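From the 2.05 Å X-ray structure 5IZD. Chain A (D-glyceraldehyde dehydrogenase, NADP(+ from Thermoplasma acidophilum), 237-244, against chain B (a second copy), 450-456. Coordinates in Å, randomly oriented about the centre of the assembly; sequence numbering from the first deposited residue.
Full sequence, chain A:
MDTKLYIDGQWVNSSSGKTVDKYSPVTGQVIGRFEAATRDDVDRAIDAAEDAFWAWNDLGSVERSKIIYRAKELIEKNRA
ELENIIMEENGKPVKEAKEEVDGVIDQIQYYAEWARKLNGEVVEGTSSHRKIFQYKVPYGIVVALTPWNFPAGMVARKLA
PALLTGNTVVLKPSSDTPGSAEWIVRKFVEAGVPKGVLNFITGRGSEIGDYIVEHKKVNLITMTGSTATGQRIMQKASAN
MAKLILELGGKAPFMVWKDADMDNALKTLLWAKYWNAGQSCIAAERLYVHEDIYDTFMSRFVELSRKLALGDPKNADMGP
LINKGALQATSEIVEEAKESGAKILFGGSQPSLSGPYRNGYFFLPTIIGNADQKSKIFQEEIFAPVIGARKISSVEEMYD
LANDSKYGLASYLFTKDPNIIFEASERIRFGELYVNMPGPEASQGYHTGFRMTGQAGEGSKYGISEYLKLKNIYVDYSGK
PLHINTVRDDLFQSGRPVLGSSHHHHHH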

# COMPACT_ATOMS: atom_id res chain seq x y z
N ALA A 237 -5.94 -24.72 19.05
CA ALA A 237 -6.68 -23.87 18.14
C ALA A 237 -6.98 -24.52 16.78
O ALA A 237 -7.67 -23.90 15.93
CB ALA A 237 -5.94 -22.56 17.90
N SER A 238 -6.48 -25.72 16.54
CA SER A 238 -6.97 -26.50 15.41
C SER A 238 -8.49 -26.73 15.52
O SER A 238 -9.15 -26.84 14.52
CB SER A 238 -6.17 -27.80 15.24
OG SER A 238 -6.59 -28.83 16.12
N ALA A 239 -9.05 -26.75 16.74
CA ALA A 239 -10.50 -26.88 16.93
C ALA A 239 -11.36 -25.74 16.36
O ALA A 239 -12.48 -25.97 16.02
CB ALA A 239 -10.83 -27.07 18.39
N ASN A 240 -10.89 -24.52 16.34
CA ASN A 240 -11.71 -23.39 15.89
C ASN A 240 -11.08 -22.64 14.73
O ASN A 240 -11.65 -21.67 14.28
CB ASN A 240 -11.98 -22.43 17.07
CG ASN A 240 -10.70 -22.00 17.80
OD1 ASN A 240 -9.60 -22.08 17.23
ND2 ASN A 240 -10.83 -21.57 19.07
N MET A 241 -9.92 -23.07 14.27
CA MET A 241 -9.17 -22.36 13.24
C MET A 241 -8.95 -20.89 13.56
O MET A 241 -8.89 -20.06 12.66
CB MET A 241 -9.84 -22.53 11.84
CG MET A 241 -9.61 -23.90 11.27
SD MET A 241 -7.93 -24.03 10.62
CE MET A 241 -7.71 -25.78 10.86
N ALA A 242 -8.76 -20.58 14.84
CA ALA A 242 -8.45 -19.22 15.19
C ALA A 242 -7.21 -18.74 14.42
O ALA A 242 -6.29 -19.52 14.15
CB ALA A 242 -8.26 -19.05 16.70
N LYS A 243 -7.23 -17.47 14.01
CA LYS A 243 -6.08 -16.76 13.57
C LYS A 243 -5.10 -16.65 14.75
O LYS A 243 -5.49 -16.28 15.90
CB LYS A 243 -6.51 -15.39 13.04
CG LYS A 243 -5.45 -14.30 12.87
CD LYS A 243 -4.34 -14.71 12.00
CE LYS A 243 -3.31 -13.60 11.91
NZ LYS A 243 -3.77 -12.45 11.12
N LEU A 244 -3.84 -17.02 14.48
CA LEU A 244 -2.79 -17.01 15.51
C LEU A 244 -1.77 -15.89 15.30
O LEU A 244 -1.26 -15.65 14.15
CB LEU A 244 -2.10 -18.36 15.52
CG LEU A 244 -3.01 -19.53 15.92
CD1 LEU A 244 -2.19 -20.79 16.14
CD2 LEU A 244 -3.86 -19.30 17.15
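Chain B 450-456: FRMTGQA

Residues 237-244 of chain A begin with three residues in helical conformation, A237(A) to A239(A), which lack the regular helical bonds. The chain then turns through N240(A) and M241(A), the latter with positive phi (52°/35°), and extends into a strand at K243(A) and L244(A). The turn is held by a weak bond from M241(A) N to A237(A) O (2.9 Å) and by the side chain of N240(A), whose OD1 accepts A242(A) N at 2.9 Å. Asparagine suits this place because its short side chain can accept from the main-chain NH two residues ahead.

Chain B makes a tight turn from F450(B) to T453(B), closed by a hydrogen bond from T453(B) N to F450(B) O (3.3 Å), and is extended at G454(B) and Q455(B). The CA-to-CB bond of T453(B) points away from chain A, and its OG1 donates to the same F450(B) O at 2.8 Å. The two stretches run in the same general sense, M241(A) nearest M452(B) (CA to CA 5.5 Å) and K243(A) nearest Q455(B) (CA to CA 6.7 Å). No backbone-to-backbone hydrogen bond joins them. Instead, water 1 lies within hydrogen-bonding reach of both M241(A) O (3.2 Å) and G454(B) O (3.0 Å); these two carbonyl oxygens, 3.8 Å apart, are both acceptors and cannot bond to each other directly. G454(B) adopts phi/psi of 142°/-136°, where a CB would jam against the carbonyl oxygen of T453(B), so its own backbone calls for glycine.

M241(A) is the most covered residue in the contact. Its CA-to-CB bond points toward chain B, bringing CB to 3.5 Å from R451(B) O, while its CG meets M452(B) CE at 3.9 Å. M452(B) starts sideways, but three successive m rotamers bring its end nearer, placing SD 3.6 Å from A239(A) O and 3.7 Å from N240(A) C. Methionine suits both positions: its unbranched, flexible chain can follow an uneven surface and fill a buried space without needing a polar partner. R451(B) offers chain A mainly its backbone; its side chain begins away, and its guanidinium is hydrogen-bonded elsewhere in the structure.

The polar anchor is Q455(B). Its CA-to-CB bond also points sideways, yet chi1 and chi2, both m, carry the amide to chain A, where NE2 donates to A242(A) O at 3.0 Å with a nearly straight N-H...O angle of 175°. Glutamine combines the length to reach this carbonyl with an NH2 group to donate to it.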

# COMPACT_ATOMS: atom_id res chain seq x y z
N PHE B 450 -14.01 -17.07 7.06
CA PHE B 450 -14.10 -16.94 8.51
C PHE B 450 -14.34 -18.32 9.10
O PHE B 450 -14.69 -19.26 8.37
CB PHE B 450 -15.33 -16.08 8.87
CG PHE B 450 -15.21 -14.62 8.51
CD1 PHE B 450 -15.39 -14.18 7.18
CD2 PHE B 450 -14.94 -13.67 9.50
CE1 PHE B 450 -15.30 -12.83 6.86
CE2 PHE B 450 -14.83 -12.32 9.19
CZ PHE B 450 -15.04 -11.89 7.87
N ARG B 451 -14.25 -18.40 10.43
CA ARG B 451 -14.57 -19.58 11.23
C ARG B 451 -13.76 -20.80 10.76
O ARG B 451 -12.54 -20.68 10.66
CB ARG B 451 -16.10 -19.78 11.34
CG ARG B 451 -16.82 -18.65 12.13
CD ARG B 451 -18.35 -18.75 12.11
NE ARG B 451 -18.95 -18.69 10.76
CZ ARG B 451 -19.09 -17.57 10.03
NH1 ARG B 451 -18.65 -16.40 10.47
NH2 ARG B 451 -19.63 -17.61 8.81
N MET B 452 -14.38 -21.92 10.37
CA MET B 452 -13.59 -23.10 9.98
C MET B 452 -13.02 -23.11 8.56
O MET B 452 -12.62 -24.15 8.11
CB MET B 452 -14.39 -24.40 10.21
CG MET B 452 -14.83 -24.66 11.65
SD MET B 452 -13.41 -24.75 12.77
CE MET B 452 -12.56 -26.25 12.27
N THR B 453 -12.99 -21.99 7.85
CA THR B 453 -12.47 -21.96 6.47
C THR B 453 -10.99 -22.28 6.39
O THR B 453 -10.54 -22.89 5.44
CB THR B 453 -12.70 -20.59 5.79
OG1 THR B 453 -14.10 -20.25 5.86
CG2 THR B 453 -12.25 -20.59 4.36
N GLY B 454 -10.22 -21.85 7.39
CA GLY B 454 -8.81 -22.14 7.39
C GLY B 454 -7.91 -21.03 7.90
O GLY B 454 -8.19 -20.45 8.97
N GLN B 455 -6.81 -20.80 7.17
CA GLN B 455 -5.80 -19.84 7.59
C GLN B 455 -5.34 -19.08 6.32
O GLN B 455 -5.19 -19.67 5.22
CB GLN B 455 -4.61 -20.54 8.18
CG GLN B 455 -4.85 -21.38 9.42
CD GLN B 455 -5.09 -20.50 10.65
OE1 GLN B 455 -4.77 -19.35 10.65
NE2 GLN B 455 -5.69 -21.03 11.65
N ALA B 456 -5.06 -17.79 6.53
CA ALA B 456 -4.67 -16.90 5.51
C ALA B 456 -5.61 -16.95 4.27
O ALA B 456 -6.85 -17.07 4.41
CB ALA B 456 -3.22 -17.17 5.17
O HOH W 1 -7.88 -17.91 10.57